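Local coordinates for Bd3460 (Bdellovibrio bacteriovorus, PDB 5CEC), which is an ankyrin-repeat immunity protein that binds the predatory endopeptidase Bd3459 and probably protects the predator from its own enzyme during prey invasion, at residues 67-80 against 102-115. Numbering follows the deposited sequence.
Sequences LMNAAMGGNLDIVK and FAVTNDAYDVAEEL. With SO4 (sulfate ion), chain H.
Phe102 reaches between Met68 and Met72, and both sulfurs make Met-aromatic contacts with its ring, each approaching obliquely. Met68 CG meets Phe102 CD2 at 3.8 Å. With Met72 CG anti to the backbone N (chi1 173°), the extended CB-CG-SD part brings SD beside Phe102 CD1 and CE1. Met72 CG also touches Asn106 ND2 at 3.7 Å. That amide is held by a hydrogen bond from Asn106 ND2 to Phe102 O (3.0 Å, 162°), with the acceptor in the amide plane. Further in, Val111 spreads its two methyls: CG1 packs on Ala71 and Val79 CG2, while CG2 faces the backbone of Gly74 and Leu76. Ala108 CB sits 3.6 Å from Gly74 CA, so the two turns pack closely. These are neighbouring ankyrin repeats, stacked helix-turn-helix on helix-turn-helix. Helices 76-80 and 109-115 run nearly parallel, 18° apart. Each first helix ends in a Schellman motif, at Gly74 and Asp107. Toward solvent, Leu76 CD1 rests on Glu114 CB at 3.7 Å. Lys80 crosses Glu114 at about a right angle, its CG 3.5 Å from Glu114 OE2; Lys80 NZ and Glu114 OE1, 4.5 Å apart, do not pair. At the start of helix 76-84, Leu76 N and Asp77 N donate hydrogen bonds to a sulfate ion, probably from the crystallisation medium, as does Lys154 of the Bd3459 chain. Met72 and Asn106 pack against Tyr388 and Trp395 of that chain.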
ATOM      1  N   LEU B  67     -18.047 -11.190  -3.864  1.00 16.83           N
ATOM      2  CA  LEU B  67     -16.907 -11.920  -3.325  1.00 17.10           C
ATOM      3  C   LEU B  67     -15.642 -11.658  -4.134  1.00 16.95           C
ATOM      4  O   LEU B  67     -14.553 -11.524  -3.558  1.00 16.10           O
ATOM      5  CB  LEU B  67     -17.212 -13.423  -3.279  1.00 16.32           C
ATOM      6  CG  LEU B  67     -16.137 -14.271  -2.611  1.00 16.68           C
ATOM      7  CD1 LEU B  67     -16.021 -13.965  -1.143  1.00 17.53           C
ATOM      8  CD2 LEU B  67     -16.366 -15.742  -2.856  1.00 17.62           C
ATOM      9  N   MET B  68     -15.755 -11.652  -5.460  1.00 16.12           N
ATOM     10  CA  MET B  68     -14.586 -11.347  -6.305  1.00 15.60           C
ATOM     11  C   MET B  68     -14.038  -9.967  -6.011  1.00 16.42           C
ATOM     12  O   MET B  68     -12.821  -9.796  -5.954  1.00 17.64           O
ATOM     13  CB  MET B  68     -14.921 -11.454  -7.782  1.00 15.91           C
ATOM     14  CG  MET B  68     -15.184 -12.856  -8.293  1.00 15.72           C
ATOM     15  SD  MET B  68     -15.942 -12.689  -9.922  1.00 17.34           S
ATOM     16  CE  MET B  68     -16.768 -14.260 -10.040  1.00 18.62           C
ATOM     17  N   ASN B  69     -14.922  -8.990  -5.883  1.00 17.50           N
ATOM     18  CA  ASN B  69     -14.513  -7.653  -5.528  1.00 18.96           C
ATOM     19  C   ASN B  69     -13.793  -7.590  -4.190  1.00 18.75           C
ATOM     20  O   ASN B  69     -12.750  -6.948  -4.084  1.00 19.57           O
ATOM     21  CB  ASN B  69     -15.735  -6.734  -5.519  1.00 19.92           C
ATOM     22  CG  ASN B  69     -16.082  -6.204  -6.882  1.00 21.51           C
ATOM     23  OD1 ASN B  69     -15.461  -5.268  -7.349  1.00 26.14           O
ATOM     24  ND2 ASN B  69     -17.084  -6.789  -7.526  1.00 21.64           N
ATOM     25  N   ALA B  70     -14.336  -8.247  -3.160  1.00 17.75           N
ATOM     26  CA  ALA B  70     -13.713  -8.247  -1.842  1.00 17.98           C
ATOM     27  C   ALA B  70     -12.345  -8.929  -1.885  1.00 16.89           C
ATOM     28  O   ALA B  70     -11.404  -8.489  -1.230  1.00 19.11           O
ATOM     29  CB  ALA B  70     -14.606  -8.943  -0.840  1.00 19.10           C
ATOM     30  N   ALA B  71     -12.256 -10.036  -2.615  1.00 16.64           N
ATOM     31  CA  ALA B  71     -11.010 -10.783  -2.738  1.00 17.64           C
ATOM     32  C   ALA B  71      -9.921  -9.976  -3.453  1.00 17.60           C
ATOM     33  O   ALA B  71      -8.787  -9.931  -2.980  1.00 19.03           O
ATOM     34  CB  ALA B  71     -11.241 -12.094  -3.445  1.00 18.20           C
ATOM     35  N   MET B  72     -10.281  -9.376  -4.586  1.00 18.35           N
ATOM     36  CA  MET B  72      -9.353  -8.561  -5.390  1.00 18.18           C
ATOM     37  C   MET B  72      -8.814  -7.388  -4.579  1.00 18.97           C
ATOM     38  O   MET B  72      -7.650  -7.035  -4.683  1.00 21.80           O
ATOM     39  CB  MET B  72     -10.059  -8.027  -6.644  1.00 21.26           C
ATOM     40  CG  MET B  72      -9.264  -7.032  -7.494  1.00 24.16           C
ATOM     41  SD  MET B  72     -10.041  -6.720  -9.089  1.00 27.98           S
ATOM     42  CE  MET B  72     -11.665  -6.493  -8.489  1.00 30.93           C
ATOM     43  N   GLY B  73      -9.680  -6.807  -3.748  1.00 20.08           N
ATOM     44  CA  GLY B  73      -9.293  -5.671  -2.918  1.00 21.67           C
ATOM     45  C   GLY B  73      -8.594  -6.051  -1.618  1.00 21.30           C
ATOM     46  O   GLY B  73      -8.245  -5.163  -0.841  1.00 23.19           O
ATOM     47  N   GLY B  74      -8.413  -7.355  -1.375  1.00 19.36           N
ATOM     48  CA  GLY B  74      -7.720  -7.819  -0.182  1.00 20.31           C
ATOM     49  C   GLY B  74      -8.460  -7.551   1.114  1.00 19.79           C
ATOM     50  O   GLY B  74      -7.839  -7.297   2.151  1.00 21.53           O
ATOM     51  N   ASN B  75      -9.786  -7.642   1.062  1.00 20.01           N
ATOM     52  CA  ASN B  75     -10.640  -7.204   2.152  1.00 20.74           C
ATOM     53  C   ASN B  75     -11.123  -8.437   2.904  1.00 20.03           C
ATOM     54  O   ASN B  75     -12.201  -8.962   2.655  1.00 22.11           O
ATOM     55  CB  ASN B  75     -11.753  -6.334   1.600  1.00 21.12           C
ATOM     56  CG  ASN B  75     -11.204  -5.098   0.908  1.00 20.70           C
ATOM     57  OD1 ASN B  75     -10.282  -4.457   1.416  1.00 24.09           O
ATOM     58  ND2 ASN B  75     -11.770  -4.745  -0.226  1.00 23.03           N
ATOM     59  N   LEU B  76     -10.290  -8.880   3.836  1.00 21.17           N
ATOM     60  CA  LEU B  76     -10.523 -10.106   4.569  1.00 21.00           C
ATOM     61  C   LEU B  76     -11.796 -10.120   5.411  1.00 21.50           C
ATOM     62  O   LEU B  76     -12.558 -11.094   5.370  1.00 21.26           O
ATOM     63  CB  LEU B  76      -9.317 -10.420   5.434  1.00 22.26           C
ATOM     64  CG  LEU B  76      -9.352 -11.717   6.215  1.00 23.06           C
ATOM     65  CD1 LEU B  76      -9.526 -12.923   5.309  1.00 24.51           C
ATOM     66  CD2 LEU B  76      -8.058 -11.815   6.997  1.00 25.90           C
ATOM     67  N   ASP B  77     -12.050  -9.048   6.159  1.00 21.72           N
ATOM     68  CA  ASP B  77     -13.296  -8.981   6.943  1.00 22.35           C
ATOM     69  C   ASP B  77     -14.525  -9.079   6.053  1.00 21.03           C
ATOM     70  O   ASP B  77     -15.490  -9.762   6.392  1.00 22.86           O
ATOM     71  CB  ASP B  77     -13.334  -7.714   7.809  1.00 24.62           C
ATOM     72  CG  ASP B  77     -12.457  -7.831   9.053  1.00 30.27           C
ATOM     73  OD1 ASP B  77     -11.834  -8.894   9.253  1.00 36.99           O
ATOM     74  OD2 ASP B  77     -12.394  -6.866   9.843  1.00 38.92           O
ATOM     75  N   ILE B  78     -14.495  -8.434   4.892  1.00 20.88           N
ATOM     76  CA  ILE B  78     -15.633  -8.499   3.975  1.00 19.68           C
ATOM     77  C   ILE B  78     -15.755  -9.906   3.385  1.00 20.15           C
ATOM     78  O   ILE B  78     -16.857 -10.454   3.311  1.00 19.77           O
ATOM     79  CB  ILE B  78     -15.556  -7.429   2.888  1.00 21.35           C
ATOM     80  CG1 ILE B  78     -15.667  -6.031   3.509  1.00 21.84           C
ATOM     81  CG2 ILE B  78     -16.638  -7.662   1.839  1.00 20.90           C
ATOM     82  CD1 ILE B  78     -15.408  -4.892   2.537  1.00 22.24           C
ATOM     83  N   VAL B  79     -14.639 -10.531   3.034  1.00 18.38           N
ATOM     84  CA  VAL B  79     -14.676 -11.914   2.551  1.00 18.24           C
ATOM     85  C   VAL B  79     -15.282 -12.812   3.628  1.00 18.47           C
ATOM     86  O   VAL B  79     -16.131 -13.621   3.325  1.00 19.65           O
ATOM     87  CB  VAL B  79     -13.277 -12.403   2.136  1.00 17.96           C
ATOM     88  CG1 VAL B  79     -13.212 -13.913   1.932  1.00 17.26           C
ATOM     89  CG2 VAL B  79     -12.885 -11.709   0.860  1.00 18.34           C
ATOM     90  N   LYS B  80     -14.859 -12.651   4.880  1.00 19.72           N
ATOM     91  CA  LYS B  80     -15.388 -13.495   5.948  1.00 20.15           C
ATOM     92  C   LYS B  80     -16.896 -13.310   6.108  1.00 21.30           C
ATOM     93  O   LYS B  80     -17.639 -14.291   6.304  1.00 22.40           O
ATOM     94  CB  LYS B  80     -14.678 -13.194   7.269  1.00 22.54           C
ATOM     95  CG  LYS B  80     -13.254 -13.698   7.369  1.00 25.15           C
ATOM     96  CD  LYS B  80     -12.627 -13.289   8.704  1.00 30.45           C
ATOM     97  CE  LYS B  80     -11.319 -14.014   8.985  1.00 32.98           C
ATOM     98  NZ  LYS B  80     -10.851 -13.765  10.387  1.00 37.96           N
ATOM     99  N   PHE B 102      -8.655 -14.157  -8.059  1.00 12.87           N
ATOM    100  CA  PHE B 102      -8.512 -12.714  -7.804  1.00 12.99           C
ATOM    101  C   PHE B 102      -7.606 -12.434  -6.621  1.00 13.42           C
ATOM    102  O   PHE B 102      -6.757 -11.549  -6.689  1.00 14.20           O
ATOM    103  CB  PHE B 102      -9.860 -12.037  -7.599  1.00 13.77           C
ATOM    104  CG  PHE B 102     -10.542 -11.658  -8.864  1.00 13.51           C
ATOM    105  CD1 PHE B 102     -10.152 -10.512  -9.514  1.00 14.68           C
ATOM    106  CD2 PHE B 102     -11.564 -12.431  -9.437  1.00 14.26           C
ATOM    107  CE1 PHE B 102     -10.734 -10.129 -10.701  1.00 15.32           C
ATOM    108  CE2 PHE B 102     -12.174 -12.010 -10.620  1.00 15.25           C
ATOM    109  CZ  PHE B 102     -11.751 -10.860 -11.236  1.00 15.70           C
ATOM    110  N   ALA B 103      -7.766 -13.200  -5.546  1.00 13.26           N
ATOM    111  CA  ALA B 103      -6.974 -12.971  -4.343  1.00 14.35           C
ATOM    112  C   ALA B 103      -5.501 -13.247  -4.627  1.00 13.32           C
ATOM    113  O   ALA B 103      -4.641 -12.417  -4.337  1.00 13.80           O
ATOM    114  CB  ALA B 103      -7.463 -13.847  -3.207  1.00 14.74           C
ATOM    115  N   VAL B 104      -5.193 -14.423  -5.163  1.00 12.71           N
ATOM    116  CA  VAL B 104      -3.798 -14.784  -5.422  1.00 13.22           C
ATOM    117  C   VAL B 104      -3.158 -13.793  -6.368  1.00 12.95           C
ATOM    118  O   VAL B 104      -2.048 -13.282  -6.113  1.00 13.58           O
ATOM    119  CB  VAL B 104      -3.710 -16.238  -5.928  1.00 13.54           C
ATOM    120  CG1 VAL B 104      -2.352 -16.534  -6.528  1.00 13.65           C
ATOM    121  CG2 VAL B 104      -4.031 -17.165  -4.757  1.00 14.24           C
ATOM    122  N   THR B 105      -3.832 -13.487  -7.473  1.00 13.51           N
ATOM    123  CA  THR B 105      -3.219 -12.640  -8.492  1.00 13.61           C
ATOM    124  C   THR B 105      -3.062 -11.188  -8.056  1.00 12.85           C
ATOM    125  O   THR B 105      -2.225 -10.484  -8.617  1.00 14.39           O
ATOM    126  CB  THR B 105      -3.986 -12.670  -9.819  1.00 13.36           C
ATOM    127  OG1 THR B 105      -5.315 -12.230  -9.603  1.00 13.50           O
ATOM    128  CG2 THR B 105      -3.986 -14.073 -10.442  1.00 13.32           C
ATOM    129  N   ASN B 106      -3.830 -10.744  -7.070  1.00 13.60           N
ATOM    130  CA  ASN B 106      -3.667  -9.416  -6.496  1.00 14.20           C
ATOM    131  C   ASN B 106      -2.903  -9.404  -5.181  1.00 14.13           C
ATOM    132  O   ASN B 106      -2.921  -8.402  -4.481  1.00 16.22           O
ATOM    133  CB  ASN B 106      -5.032  -8.731  -6.375  1.00 14.74           C
ATOM    134  CG  ASN B 106      -5.570  -8.258  -7.723  1.00 17.00           C
ATOM    135  OD1 ASN B 106      -5.251  -7.134  -8.177  1.00 21.04           O
ATOM    136  ND2 ASN B 106      -6.378  -9.094  -8.379  1.00 15.42           N
ATOM    137  N   ASP B 107      -2.184 -10.494  -4.895  1.00 13.31           N
ATOM    138  CA  ASP B 107      -1.328 -10.622  -3.717  1.00 14.97           C
ATOM    139  C   ASP B 107      -2.080 -10.465  -2.404  1.00 14.42           C
ATOM    140  O   ASP B 107      -1.487 -10.141  -1.378  1.00 16.92           O
ATOM    141  CB  ASP B 107      -0.128  -9.660  -3.776  1.00 15.71           C
ATOM    142  CG  ASP B 107       0.866  -9.985  -4.869  1.00 17.18           C
ATOM    143  OD1 ASP B 107       0.590 -10.730  -5.806  1.00 22.52           O
ATOM    144  OD2 ASP B 107       1.993  -9.494  -4.824  1.00 19.01           O
ATOM    145  N   ALA B 108      -3.373 -10.828  -2.402  1.00 15.54           N
ATOM    146  CA  ALA B 108      -4.178 -10.871  -1.189  1.00 15.26           C
ATOM    147  C   ALA B 108      -4.114 -12.282  -0.618  1.00 15.03           C
ATOM    148  O   ALA B 108      -5.067 -13.044  -0.652  1.00 15.78           O
ATOM    149  CB  ALA B 108      -5.600 -10.452  -1.458  1.00 15.00           C
ATOM    150  N   TYR B 109      -2.945 -12.630  -0.104  1.00 16.08           N
ATOM    151  CA  TYR B 109      -2.684 -13.991   0.321  1.00 15.91           C
ATOM    152  C   TYR B 109      -3.330 -14.356   1.650  1.00 16.64           C
ATOM    153  O   TYR B 109      -3.644 -15.520   1.859  1.00 17.81           O
ATOM    154  CB  TYR B 109      -1.179 -14.254   0.311  1.00 15.95           C
ATOM    155  CG  TYR B 109      -0.691 -14.503  -1.102  1.00 16.07           C
ATOM    156  CD1 TYR B 109      -0.971 -15.704  -1.743  1.00 16.19           C
ATOM    157  CD2 TYR B 109       0.008 -13.529  -1.835  1.00 16.64           C
ATOM    158  CE1 TYR B 109      -0.561 -15.962  -3.037  1.00 16.02           C
ATOM    159  CE2 TYR B 109       0.415 -13.771  -3.140  1.00 15.24           C
ATOM    160  CZ  TYR B 109       0.141 -14.986  -3.739  1.00 15.48           C
ATOM    161  OH  TYR B 109       0.555 -15.285  -5.010  1.00 15.71           O
ATOM    162  N   ASP B 110      -3.596 -13.374   2.505  1.00 17.81           N
ATOM    163  CA  ASP B 110      -4.480 -13.628   3.652  1.00 18.82           C
ATOM    164  C   ASP B 110      -5.887 -14.074   3.220  1.00 17.67           C
ATOM    165  O   ASP B 110      -6.471 -15.025   3.774  1.00 19.36           O
ATOM    166  CB  ASP B 110      -4.555 -12.401   4.585  1.00 21.07           C
ATOM    167  CG  ASP B 110      -4.997 -11.044   3.848  1.00 26.10           C
ATOM    168  OD1 ASP B 110      -4.964 -10.885   2.555  1.00 27.10           O
ATOM    169  OD2 ASP B 110      -5.385 -10.122   4.613  1.00 33.87           O
ATOM    170  N   VAL B 111      -6.418 -13.394   2.214  1.00 17.24           N
ATOM    171  CA  VAL B 111      -7.703 -13.743   1.656  1.00 16.65           C
ATOM    172  C   VAL B 111      -7.626 -15.120   1.000  1.00 15.93           C
ATOM    173  O   VAL B 111      -8.525 -15.967   1.164  1.00 16.11           O
ATOM    174  CB  VAL B 111      -8.207 -12.677   0.663  1.00 16.63           C
ATOM    175  CG1 VAL B 111      -9.418 -13.196  -0.089  1.00 16.73           C
ATOM    176  CG2 VAL B 111      -8.554 -11.380   1.384  1.00 17.90           C
ATOM    177  N   ALA B 112      -6.557 -15.359   0.265  1.00 14.86           N
ATOM    178  CA  ALA B 112      -6.406 -16.648  -0.418  1.00 15.78           C
ATOM    179  C   ALA B 112      -6.446 -17.773   0.634  1.00 15.66           C
ATOM    180  O   ALA B 112      -7.135 -18.795   0.428  1.00 16.13           O
ATOM    181  CB  ALA B 112      -5.096 -16.712  -1.197  1.00 15.79           C
ATOM    182  N   GLU B 113      -5.706 -17.613   1.739  1.00 17.22           N
ATOM    183  CA  GLU B 113      -5.728 -18.623   2.788  1.00 17.91           C
ATOM    184  C   GLU B 113      -7.110 -18.855   3.341  1.00 17.34           C
ATOM    185  O   GLU B 113      -7.492 -20.010   3.556  1.00 18.65           O
ATOM    186  CB  GLU B 113      -4.746 -18.311   3.920  1.00 17.79           C
ATOM    187  CG  GLU B 113      -3.292 -18.431   3.492  1.00 19.71           C
ATOM    188  CD  GLU B 113      -2.934 -19.855   3.163  1.00 23.60           C
ATOM    189  OE1 GLU B 113      -2.881 -20.688   4.089  1.00 29.59           O
ATOM    190  OE2 GLU B 113      -2.796 -20.151   1.969  1.00 25.86           O
ATOM    191  N   GLU B 114      -7.845 -17.769   3.568  1.00 17.32           N
ATOM    192  CA  GLU B 114      -9.211 -17.849   4.063  1.00 18.18           C
ATOM    193  C   GLU B 114     -10.072 -18.638   3.098  1.00 17.13           C
ATOM    194  O   GLU B 114     -10.858 -19.474   3.519  1.00 18.39           O
ATOM    195  CB  GLU B 114      -9.777 -16.443   4.282  1.00 18.55           C
ATOM    196  CG  GLU B 114     -11.152 -16.397   4.936  1.00 22.68           C
ATOM    197  CD  GLU B 114     -11.162 -16.752   6.415  1.00 25.64           C
ATOM    198  OE1 GLU B 114     -10.098 -16.730   7.075  1.00 32.15           O
ATOM    199  OE2 GLU B 114     -12.263 -17.048   6.914  1.00 33.64           O
ATOM    200  N   LEU B 115      -9.971 -18.336   1.807  1.00 15.87           N
ATOM    201  CA  LEU B 115     -10.792 -18.989   0.785  1.00 15.42           C
ATOM    202  C   LEU B 115     -10.467 -20.468   0.661  1.00 16.72           C
ATOM    203  O   LEU B 115     -11.375 -21.321   0.581  1.00 17.08           O
ATOM    204  CB  LEU B 115     -10.681 -18.283  -0.566  1.00 14.87           C
ATOM    205  CG  LEU B 115     -11.373 -16.920  -0.623  1.00 15.92           C
ATOM    206  CD1 LEU B 115     -10.940 -16.199  -1.876  1.00 17.22           C
ATOM    207  CD2 LEU B 115     -12.885 -17.024  -0.600  1.00 18.97           C
TER
HETATM  208  S   SO4 H 301      -8.944  -6.546   6.341  1.00 33.55           S
HETATM  209  O1  SO4 H 301      -8.255  -7.349   7.396  1.00 39.33           O
HETATM  210  O2  SO4 H 301      -8.469  -6.936   4.985  1.00 30.89           O
HETATM  211  O3  SO4 H 301     -10.391  -6.756   6.444  1.00 32.99           O
HETATM  212  O4  SO4 H 301      -8.621  -5.118   6.640  1.00 36.39           O